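Long-range contacts in major capsid protein P2 (Pseudoalteromonas phage pm2, PDB 2VVF), which forms the outer protein shell of a lipid-containing marine bacteriophage as its major capsid protein, a homotrimer with a double jelly-roll architecture: residues I32-S37 with V81-V86; P165-Y170 with V233-M238; E186-G191 with I239-L244. All coordinates share one frame; numbering follows the deposited sequence.

Contact 1 of 3, residues I32-S37 with V81-V86; sequences IDLRYS and VSFHFV
Ile32 sits directly across from Phe83 where two strands of the N-terminal jelly roll pair edge to edge, their segment axes running 160° apart and so antiparallel. The side chain of Ile32 can be traced outward from its CB, which lies 4.1 Å from Phe83 CB. The two branches then part. CG2 goes to the Phe83 side and reaches CD2 of that ring at 4.1 Å. On the other branch, chi1 of -76° puts CG1 anti to the carbonyl carbon, and an extended chi2 takes CD1 on to 3.6 Å from Phe85 CE2, which it meets at the ring edge, near the ring plane. One isoleucine therefore fits between two phenylalanines that leave the second segment two residues apart. Its backbone is held as well: Ile32 and Phe83 form a hydrogen-bonded pair, with Phe83 N giving to Ile32 O at 2.8 Å. The next such pair is Leu34 with Val81, where Leu34 N reaches Val81 O at 2.8 Å and Val81 N returns to Leu34 O at 2.9 Å; their side chains lie side by side, pointing the same way.

The non-hydrogen-bonded pair in between, Asp33 with Ser82, faces the other side of the sheet and is polar. Ser82 OG donates to Asp33 OD1 at 2.7 Å, meeting the anti side of the carboxylate 26° out of its plane. Both ends have further partners on the second subunit: Tyr205 of that subunit bonds Ser82 OG, and Gln209 of that subunit bonds Asp33 OD1. Gln134 of the same chain takes OD2. The sheet thus turns a polar face to the trimer interface, while Val81 and Phe83 on the apolar face pack against helix 63-71, and strand 128-136 pairs with the far edge of strand 28-37.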
loop_
_atom_site.group_PDB
_atom_site.type_symbol
_atom_site.label_atom_id
_atom_site.label_comp_id
_atom_site.label_asym_id
_atom_site.label_seq_id
_atom_site.Cartn_x
_atom_site.Cartn_y
_atom_site.Cartn_z
ATOM N N ILE A 32 10.760 -18.015 -4.040
ATOM C CA ILE A 32 11.443 -18.835 -5.032
ATOM C C ILE A 32 10.876 -18.507 -6.411
ATOM O O ILE A 32 9.705 -18.769 -6.692
ATOM C CB ILE A 32 11.336 -20.339 -4.708
ATOM C CG1 ILE A 32 12.292 -20.703 -3.568
ATOM C CG2 ILE A 32 11.632 -21.172 -5.949
ATOM C CD1 ILE A 32 12.003 -22.045 -2.930
ATOM N N ASP A 33 11.705 -17.899 -7.255
ATOM C CA ASP A 33 11.285 -17.515 -8.597
ATOM C C ASP A 33 11.586 -18.611 -9.613
ATOM O O ASP A 33 12.746 -18.913 -9.890
ATOM C CB ASP A 33 11.949 -16.200 -9.014
ATOM C CG ASP A 33 11.779 -15.105 -7.974
ATOM O OD1 ASP A 33 10.652 -14.935 -7.463
ATOM O OD2 ASP A 33 12.774 -14.417 -7.663
ATOM N N LEU A 34 10.534 -19.204 -10.165
ATOM C CA LEU A 34 10.688 -20.271 -11.144
ATOM C C LEU A 34 10.457 -19.777 -12.567
ATOM O O LEU A 34 9.349 -19.386 -12.928
ATOM C CB LEU A 34 9.744 -21.435 -10.829
ATOM C CG LEU A 34 9.738 -22.593 -11.831
ATOM C CD1 LEU A 34 11.065 -23.336 -11.807
ATOM C CD2 LEU A 34 8.581 -23.541 -11.554
ATOM N N ARG A 35 11.514 -19.804 -13.370
ATOM C CA ARG A 35 11.434 -19.380 -14.762
ATOM C C ARG A 35 11.116 -20.589 -15.634
ATOM O O ARG A 35 11.705 -21.654 -15.468
ATOM C CB ARG A 35 12.756 -18.741 -15.199
ATOM C CG ARG A 35 12.728 -18.142 -16.596
ATOM C CD ARG A 35 14.007 -17.376 -16.894
ATOM N NE ARG A 35 14.011 -16.047 -16.286
ATOM C CZ ARG A 35 13.222 -15.048 -16.668
ATOM N NH1 ARG A 35 12.357 -15.224 -17.656
ATOM N NH2 ARG A 35 13.297 -13.873 -16.062
ATOM N N TYR A 36 10.166 -20.427 -16.548
ATOM C CA TYR A 36 9.758 -21.520 -17.421
ATOM C C TYR A 36 9.623 -21.078 -18.872
ATOM O O TYR A 36 9.297 -19.925 -19.159
ATOM C CB TYR A 36 8.431 -22.113 -16.944
ATOM C CG TYR A 36 7.279 -21.132 -16.989
ATOM C CD1 TYR A 36 6.949 -20.364 -15.877
ATOM C CD2 TYR A 36 6.536 -20.955 -18.151
ATOM C CE1 TYR A 36 5.904 -19.454 -15.919
ATOM C CE2 TYR A 36 5.492 -20.045 -18.202
ATOM C CZ TYR A 36 5.179 -19.298 -17.085
ATOM O OH TYR A 36 4.140 -18.397 -17.135
ATOM N N SER A 37 9.861 -22.014 -19.782
ATOM C CA SER A 37 9.750 -21.760 -21.212
ATOM C C SER A 37 9.675 -23.100 -21.939
ATOM O O SER A 37 10.213 -24.100 -21.465
ATOM C CB SER A 37 10.940 -20.937 -21.713
ATOM O OG SER A 37 12.040 -21.767 -22.043
ATOM N N VAL A 81 7.112 -17.607 -12.490
ATOM C CA VAL A 81 6.103 -17.796 -11.455
ATOM C C VAL A 81 6.823 -17.955 -10.121
ATOM O O VAL A 81 7.757 -18.749 -9.997
ATOM C CB VAL A 81 5.167 -18.983 -11.764
ATOM C CG1 VAL A 81 5.909 -20.302 -11.640
ATOM C CG2 VAL A 81 3.948 -18.952 -10.850
ATOM N N SER A 82 6.423 -17.159 -9.137
ATOM C CA SER A 82 7.081 -17.175 -7.839
ATOM C C SER A 82 6.311 -17.895 -6.743
ATOM O O SER A 82 5.082 -17.898 -6.725
ATOM C CB SER A 82 7.405 -15.748 -7.388
ATOM O OG SER A 82 8.152 -15.053 -8.373
ATOM N N PHE A 83 7.059 -18.483 -5.816
ATOM C CA PHE A 83 6.487 -19.158 -4.660
ATOM C C PHE A 83 6.654 -18.194 -3.500
ATOM O O PHE A 83 7.746 -18.069 -2.945
ATOM C CB PHE A 83 7.253 -20.447 -4.355
ATOM C CG PHE A 83 6.954 -21.575 -5.299
ATOM C CD1 PHE A 83 6.080 -22.587 -4.937
ATOM C CD2 PHE A 83 7.571 -21.642 -6.537
ATOM C CE1 PHE A 83 5.814 -23.634 -5.803
ATOM C CE2 PHE A 83 7.310 -22.688 -7.403
ATOM C CZ PHE A 83 6.431 -23.683 -7.035
ATOM N N HIS A 84 5.587 -17.480 -3.165
ATOM C CA HIS A 84 5.637 -16.511 -2.080
ATOM C C HIS A 84 5.372 -17.160 -0.728
ATOM O O HIS A 84 4.220 -17.315 -0.319
ATOM C CB HIS A 84 4.632 -15.382 -2.317
ATOM C CG HIS A 84 4.981 -14.491 -3.469
ATOM N ND1 HIS A 84 5.722 -13.339 -3.320
ATOM C CD2 HIS A 84 4.682 -14.579 -4.785
ATOM C CE1 HIS A 84 5.870 -12.758 -4.497
ATOM N NE2 HIS A 84 5.248 -13.491 -5.404
ATOM N N PHE A 85 6.440 -17.533 -0.029
ATOM C CA PHE A 85 6.297 -18.128 1.292
ATOM C C PHE A 85 5.992 -17.005 2.269
ATOM O O PHE A 85 5.061 -17.091 3.070
ATOM C CB PHE A 85 7.558 -18.897 1.678
ATOM C CG PHE A 85 7.842 -20.057 0.771
ATOM C CD1 PHE A 85 7.031 -21.178 0.793
ATOM C CD2 PHE A 85 8.863 -19.994 -0.160
ATOM C CE1 PHE A 85 7.262 -22.236 -0.065
ATOM C CE2 PHE A 85 9.100 -21.047 -1.021
ATOM C CZ PHE A 85 8.299 -22.169 -0.974
ATOM N N VAL A 86 6.737 -15.915 2.140
ATOM C CA VAL A 86 6.491 -14.728 2.941
ATOM C C VAL A 86 5.254 -14.070 2.334
ATOM O O VAL A 86 5.193 -13.852 1.122
ATOM C CB VAL A 86 7.699 -13.770 2.896
ATOM C CG1 VAL A 86 7.290 -12.367 3.320
ATOM C CG2 VAL A 86 8.831 -14.297 3.765
#

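Contact 2 of 3, residues P165-Y170 with V233-M238; sequences PRPVGY and VLLDQM
Tyr170 O receives the Leu235 N-H at 2.9 Å. This bond joins two turns at one end of the C-terminal jelly roll: a type II beta turn from Pro167 to Tyr170 and an inverse gamma turn centred on Leu235. The gamma turn brings Asp236 N to within 2.6 Å of Leu234 O, and the beta turn is closed by Tyr170 N on Pro167 O at 3.3 Å. Gly169, at a positive phi of 90°, takes the third position of the beta turn, as suits type II geometry. Its N-H also reaches Leu235 O, but the bond is weak. Leu235 is thus addressed on both its N-H and its carbonyl by the opposite loop.

The side chain of Leu235 points toward that loop and is the apolar centre of the contact. CB lies close to two carbonyl oxygens, Tyr170 O and Pro167 O, and the two branches divide beyond CG. CD1 goes to the proline, coming to 3.6 Å from Pro167 CD, while CD2 turns to the aliphatic part of Arg166, 3.9 Å from its CG. Leu235 also packs on Ile172, so that the buried leucine lies between the 165-170 loop and strand 171-178. Tyr170 swings its ring away from the leucine, onto Met146 of strand 143-154.

Farther out, at the exposed end, Val168 and Gln237 meet mainly through their aliphatic carbons, with Gln237 OE1 also near Val168 CG1. The valine places CG1 anti to its backbone N (chi1 177°), and both methyls rest against the extended glutamine chain. The nearest approach there is Val168 CG1 to Gln237 CB, 3.6 Å.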
loop_
_atom_site.group_PDB
_atom_site.type_symbol
_atom_site.label_atom_id
_atom_site.label_comp_id
_atom_site.label_asym_id
_atom_site.label_seq_id
_atom_site.Cartn_x
_atom_site.Cartn_y
_atom_site.Cartn_z
ATOM N N PRO A 165 -11.190 -31.171 6.523
ATOM C CA PRO A 165 -10.264 -31.472 7.610
ATOM C C PRO A 165 -10.157 -30.311 8.594
ATOM O O PRO A 165 -10.089 -29.149 8.193
ATOM C CB PRO A 165 -8.932 -31.679 6.885
ATOM C CG PRO A 165 -9.317 -32.127 5.518
ATOM C CD PRO A 165 -10.583 -31.388 5.198
ATOM N N ARG A 166 -10.140 -30.635 9.882
ATOM C CA ARG A 166 -10.040 -29.620 10.924
ATOM C C ARG A 166 -8.870 -29.884 11.864
ATOM O O ARG A 166 -9.064 -30.111 13.057
ATOM C CB ARG A 166 -11.342 -29.539 11.724
ATOM C CG ARG A 166 -12.503 -28.905 10.975
ATOM C CD ARG A 166 -13.605 -28.474 11.928
ATOM N NE ARG A 166 -14.776 -29.340 11.844
ATOM C CZ ARG A 166 -15.226 -30.088 12.846
ATOM N NH1 ARG A 166 -14.600 -30.079 14.015
ATOM N NH2 ARG A 166 -16.302 -30.846 12.680
ATOM N N PRO A 167 -7.654 -29.849 11.326
ATOM C CA PRO A 167 -6.459 -30.070 12.136
ATOM C C PRO A 167 -6.463 -29.134 13.341
ATOM O O PRO A 167 -6.591 -27.919 13.195
ATOM C CB PRO A 167 -5.311 -29.717 11.180
ATOM C CG PRO A 167 -5.944 -28.930 10.072
ATOM C CD PRO A 167 -7.322 -29.477 9.941
ATOM N N VAL A 168 -6.346 -29.710 14.531
ATOM C CA VAL A 168 -6.374 -28.936 15.768
ATOM C C VAL A 168 -5.204 -27.964 15.910
ATOM O O VAL A 168 -4.047 -28.334 15.717
ATOM C CB VAL A 168 -6.496 -29.853 16.999
ATOM C CG1 VAL A 168 -6.461 -29.033 18.280
ATOM C CG2 VAL A 168 -7.777 -30.678 16.921
ATOM N N GLY A 169 -5.516 -26.723 16.273
ATOM C CA GLY A 169 -4.493 -25.701 16.471
ATOM C C GLY A 169 -4.186 -24.929 15.194
ATOM O O GLY A 169 -3.583 -23.856 15.234
ATOM N N TYR A 170 -4.599 -25.482 14.060
ATOM C CA TYR A 170 -4.367 -24.846 12.770
ATOM C C TYR A 170 -5.432 -23.794 12.482
ATOM O O TYR A 170 -6.430 -23.698 13.194
ATOM C CB TYR A 170 -4.346 -25.896 11.656
ATOM C CG TYR A 170 -3.087 -26.732 11.634
ATOM C CD1 TYR A 170 -2.154 -26.588 10.618
ATOM C CD2 TYR A 170 -2.827 -27.657 12.636
ATOM C CE1 TYR A 170 -0.997 -27.347 10.596
ATOM C CE2 TYR A 170 -1.676 -28.422 12.623
ATOM C CZ TYR A 170 -0.763 -28.263 11.601
ATOM O OH TYR A 170 0.389 -29.019 11.584
ATOM N N VAL A 233 -9.911 -18.406 10.379
ATOM C CA VAL A 233 -10.635 -19.402 11.157
ATOM C C VAL A 233 -9.694 -20.229 12.031
ATOM O O VAL A 233 -8.817 -20.931 11.526
ATOM C CB VAL A 233 -11.486 -20.313 10.248
ATOM C CG1 VAL A 233 -12.176 -21.391 11.070
ATOM C CG2 VAL A 233 -12.498 -19.493 9.463
ATOM N N LEU A 234 -9.888 -20.151 13.343
ATOM C CA LEU A 234 -9.080 -20.925 14.277
ATOM C C LEU A 234 -9.755 -22.270 14.511
ATOM O O LEU A 234 -10.814 -22.345 15.133
ATOM C CB LEU A 234 -8.919 -20.187 15.607
ATOM C CG LEU A 234 -8.206 -20.995 16.696
ATOM C CD1 LEU A 234 -6.884 -21.545 16.179
ATOM C CD2 LEU A 234 -7.991 -20.159 17.947
ATOM N N LEU A 235 -9.150 -23.329 13.985
ATOM C CA LEU A 235 -9.708 -24.666 14.121
ATOM C C LEU A 235 -9.649 -25.173 15.559
ATOM O O LEU A 235 -8.830 -26.025 15.905
ATOM C CB LEU A 235 -9.035 -25.631 13.147
ATOM C CG LEU A 235 -9.302 -25.294 11.676
ATOM C CD1 LEU A 235 -8.501 -26.191 10.749
ATOM C CD2 LEU A 235 -10.787 -25.385 11.361
ATOM N N ASP A 236 -10.539 -24.626 16.384
ATOM C CA ASP A 236 -10.647 -24.977 17.795
ATOM C C ASP A 236 -11.012 -26.446 17.964
ATOM O O ASP A 236 -11.944 -26.942 17.327
ATOM C CB ASP A 236 -11.720 -24.111 18.463
ATOM C CG ASP A 236 -11.501 -23.949 19.956
ATOM O OD1 ASP A 236 -11.724 -24.923 20.705
ATOM O OD2 ASP A 236 -11.134 -22.837 20.385
ATOM N N GLN A 237 -10.295 -27.125 18.855
ATOM C CA GLN A 237 -10.537 -28.535 19.141
ATOM C C GLN A 237 -11.944 -28.753 19.687
ATOM O O GLN A 237 -12.323 -29.876 20.017
ATOM C CB GLN A 237 -9.505 -29.029 20.152
ATOM C CG GLN A 237 -9.523 -30.495 20.441
ATOM C CD GLN A 237 -8.354 -30.896 21.298
ATOM O OE1 GLN A 237 -7.481 -30.116 21.623
ATOM N NE2 GLN A 237 -8.297 -32.124 21.591
ATOM N N MET A 238 -12.717 -27.677 19.778
ATOM C CA MET A 238 -14.076 -27.748 20.306
ATOM C C MET A 238 -15.172 -27.480 19.276
ATOM O O MET A 238 -16.356 -27.605 19.582
ATOM C CB MET A 238 -14.238 -26.821 21.510
ATOM C CG MET A 238 -15.149 -27.381 22.594
ATOM S SD MET A 238 -14.306 -27.635 24.165
ATOM C CE MET A 238 -14.311 -25.970 24.799
#

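Contact 3 of 3, residues E186-G191 with I239-L244; sequences EFQIDG and IQDLRL
The Phe187 ring presents its edge to Leu244, whose CD1 lies in the ring plane, while Arg243 O approaches it obliquely; Phe223 brings a second ring against it, the planes about 55° apart. These are neighbouring antiparallel strands of the C-terminal jelly roll, their segment axes 169° apart. Phe187, Ile189, Leu242 and Leu244 share the apolar face, which Val233 also covers. Ile189 extends it toward the loop by laying CG2 3.5 Å from Ile239 CG2.

On the opposite face Gln188 and Arg243 run side by side, with Gln188 CG 4.0 Å from Arg243 CB, yet amide and guanidinium planes stand 84° apart and their polar ends have separate partners. Gln188 OE1 takes Lys245. Arg243 forms a salt bridge to Asp241, NH2 making a weak bond to OD1 and NE a straighter one to OD2, and its NH1 pairs with Glu160. Between the strands, Gln188 N meets Arg243 O at 3.1 Å and Arg243 N meets Gln188 O at 2.9 Å.

Beyond the strand end, Asp190 N donates to Asp241 O at 2.7 Å, and its carboxylate joins the two segments: OD1 accepts Gln240 N on its syn lone pair at 2.6 Å and Asp241 N, nearly along the C-O axis, at 2.8 Å.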
loop_
_atom_site.group_PDB
_atom_site.type_symbol
_atom_site.label_atom_id
_atom_site.label_comp_id
_atom_site.label_asym_id
_atom_site.label_seq_id
_atom_site.Cartn_x
_atom_site.Cartn_y
_atom_site.Cartn_z
ATOM N N GLU A 186 -22.643 -19.860 1.794
ATOM C CA GLU A 186 -22.841 -19.515 3.191
ATOM C C GLU A 186 -21.856 -20.322 4.025
ATOM O O GLU A 186 -21.667 -21.515 3.790
ATOM C CB GLU A 186 -24.277 -19.843 3.611
ATOM C CG GLU A 186 -24.566 -19.647 5.091
ATOM C CD GLU A 186 -25.983 -20.045 5.461
ATOM O OE1 GLU A 186 -26.912 -19.724 4.691
ATOM O OE2 GLU A 186 -26.167 -20.687 6.516
ATOM N N PHE A 187 -21.208 -19.666 4.979
ATOM C CA PHE A 187 -20.250 -20.349 5.835
ATOM C C PHE A 187 -20.661 -20.252 7.297
ATOM O O PHE A 187 -20.986 -19.175 7.789
ATOM C CB PHE A 187 -18.843 -19.779 5.644
ATOM C CG PHE A 187 -17.809 -20.415 6.530
ATOM C CD1 PHE A 187 -17.274 -21.655 6.216
ATOM C CD2 PHE A 187 -17.384 -19.780 7.687
ATOM C CE1 PHE A 187 -16.328 -22.246 7.036
ATOM C CE2 PHE A 187 -16.438 -20.365 8.510
ATOM C CZ PHE A 187 -15.908 -21.600 8.184
ATOM N N GLN A 188 -20.651 -21.384 7.989
ATOM C CA GLN A 188 -21.026 -21.400 9.395
ATOM C C GLN A 188 -20.199 -22.373 10.221
ATOM O O GLN A 188 -19.694 -23.373 9.711
ATOM C CB GLN A 188 -22.514 -21.698 9.557
ATOM C CG GLN A 188 -22.965 -22.993 8.912
ATOM C CD GLN A 188 -24.403 -23.334 9.247
ATOM O OE1 GLN A 188 -25.336 -22.810 8.637
ATOM N NE2 GLN A 188 -24.588 -24.205 10.232
ATOM N N ILE A 189 -20.061 -22.059 11.502
ATOM C CA ILE A 189 -19.317 -22.894 12.432
ATOM C C ILE A 189 -20.158 -23.058 13.688
ATOM O O ILE A 189 -20.421 -22.087 14.396
ATOM C CB ILE A 189 -17.941 -22.282 12.765
ATOM C CG1 ILE A 189 -17.088 -22.157 11.500
ATOM C CG2 ILE A 189 -17.223 -23.122 13.813
ATOM C CD1 ILE A 189 -15.814 -21.370 11.699
ATOM N N ASP A 190 -20.603 -24.282 13.944
ATOM C CA ASP A 190 -21.427 -24.561 15.116
ATOM C C ASP A 190 -22.739 -23.783 15.072
ATOM O O ASP A 190 -23.160 -23.200 16.073
ATOM C CB ASP A 190 -20.662 -24.226 16.400
ATOM C CG ASP A 190 -19.519 -25.186 16.667
ATOM O OD1 ASP A 190 -19.569 -26.328 16.162
ATOM O OD2 ASP A 190 -18.574 -24.801 17.385
ATOM N N GLY A 191 -23.378 -23.773 13.907
ATOM C CA GLY A 191 -24.650 -23.079 13.735
ATOM C C GLY A 191 -24.486 -21.585 13.462
ATOM O O GLY A 191 -25.319 -20.975 12.794
ATOM N N ILE A 239 -14.782 -27.118 18.058
ATOM C CA ILE A 239 -15.758 -26.872 17.000
ATOM C C ILE A 239 -16.464 -28.179 16.666
ATOM O O ILE A 239 -15.818 -29.198 16.422
ATOM C CB ILE A 239 -15.108 -26.257 15.747
ATOM C CG1 ILE A 239 -14.745 -24.790 15.995
ATOM C CG2 ILE A 239 -16.042 -26.383 14.549
ATOM C CD1 ILE A 239 -13.914 -24.171 14.890
ATOM N N GLN A 240 -17.793 -28.148 16.665
ATOM C CA GLN A 240 -18.583 -29.339 16.383
ATOM C C GLN A 240 -18.979 -29.442 14.917
ATOM O O GLN A 240 -19.124 -30.542 14.381
ATOM C CB GLN A 240 -19.835 -29.368 17.261
ATOM C CG GLN A 240 -20.148 -30.732 17.847
ATOM C CD GLN A 240 -19.214 -31.103 18.981
ATOM O OE1 GLN A 240 -19.496 -30.833 20.147
ATOM N NE2 GLN A 240 -18.085 -31.715 18.639
ATOM N N ASP A 241 -19.166 -28.296 14.272
ATOM C CA ASP A 241 -19.581 -28.272 12.875
ATOM C C ASP A 241 -18.977 -27.114 12.086
ATOM O O ASP A 241 -19.129 -25.948 12.448
ATOM C CB ASP A 241 -21.109 -28.238 12.775
ATOM C CG ASP A 241 -21.614 -28.573 11.383
ATOM O OD1 ASP A 241 -21.409 -29.720 10.931
ATOM O OD2 ASP A 241 -22.231 -27.694 10.746
ATOM N N LEU A 242 -18.296 -27.456 10.999
ATOM C CA LEU A 242 -17.696 -26.482 10.096
ATOM C C LEU A 242 -18.369 -26.765 8.757
ATOM O O LEU A 242 -18.023 -27.728 8.069
ATOM C CB LEU A 242 -16.187 -26.721 9.996
ATOM C CG LEU A 242 -15.303 -25.607 9.433
ATOM C CD1 LEU A 242 -15.783 -25.167 8.058
ATOM C CD2 LEU A 242 -15.231 -24.432 10.392
ATOM N N ARG A 243 -19.383 -25.971 8.428
ATOM C CA ARG A 243 -20.177 -26.219 7.233
ATOM C C ARG A 243 -20.145 -25.150 6.149
ATOM O O ARG A 243 -19.990 -23.961 6.424
ATOM C CB ARG A 243 -21.621 -26.518 7.636
ATOM C CG ARG A 243 -22.558 -26.801 6.483
ATOM C CD ARG A 243 -23.874 -27.342 7.006
ATOM N NE ARG A 243 -23.671 -28.287 8.100
ATOM C CZ ARG A 243 -23.662 -29.607 7.953
ATOM N NH1 ARG A 243 -23.856 -30.142 6.756
ATOM N NH2 ARG A 243 -23.464 -30.392 9.002
ATOM N N LEU A 244 -20.343 -25.595 4.914
ATOM C CA LEU A 244 -20.372 -24.718 3.752
ATOM C C LEU A 244 -21.633 -25.039 2.954
ATOM O O LEU A 244 -21.842 -26.182 2.552
ATOM C CB LEU A 244 -19.137 -24.973 2.883
ATOM C CG LEU A 244 -18.466 -23.799 2.168
ATOM C CD1 LEU A 244 -18.005 -22.746 3.163
ATOM C CD2 LEU A 244 -17.292 -24.301 1.341
#

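How the contacts relate
Contact 1 belongs to the N-terminal jelly roll and contacts 2 and 3 to the C-terminal one, on the opposite side of the chain's centre; contacts 1 and 2 have centres about 30 Å apart. Contacts 2 and 3 interleave along the chain, with 233-238 running into 239-244, and touch where Arg166 NH1 comes 2.8 Å from Ile239 O. Contact 1 is buried and pairs two strands of one chain, with its polar face against a neighbouring subunit; contact 3 is partly buried and pairs strands as far as a loop; contact 2 lies at the surface between turns. Backbone pairing dominates contacts 1 and 3; contact 2 has one sound and one weak backbone bond and centres on a leucine.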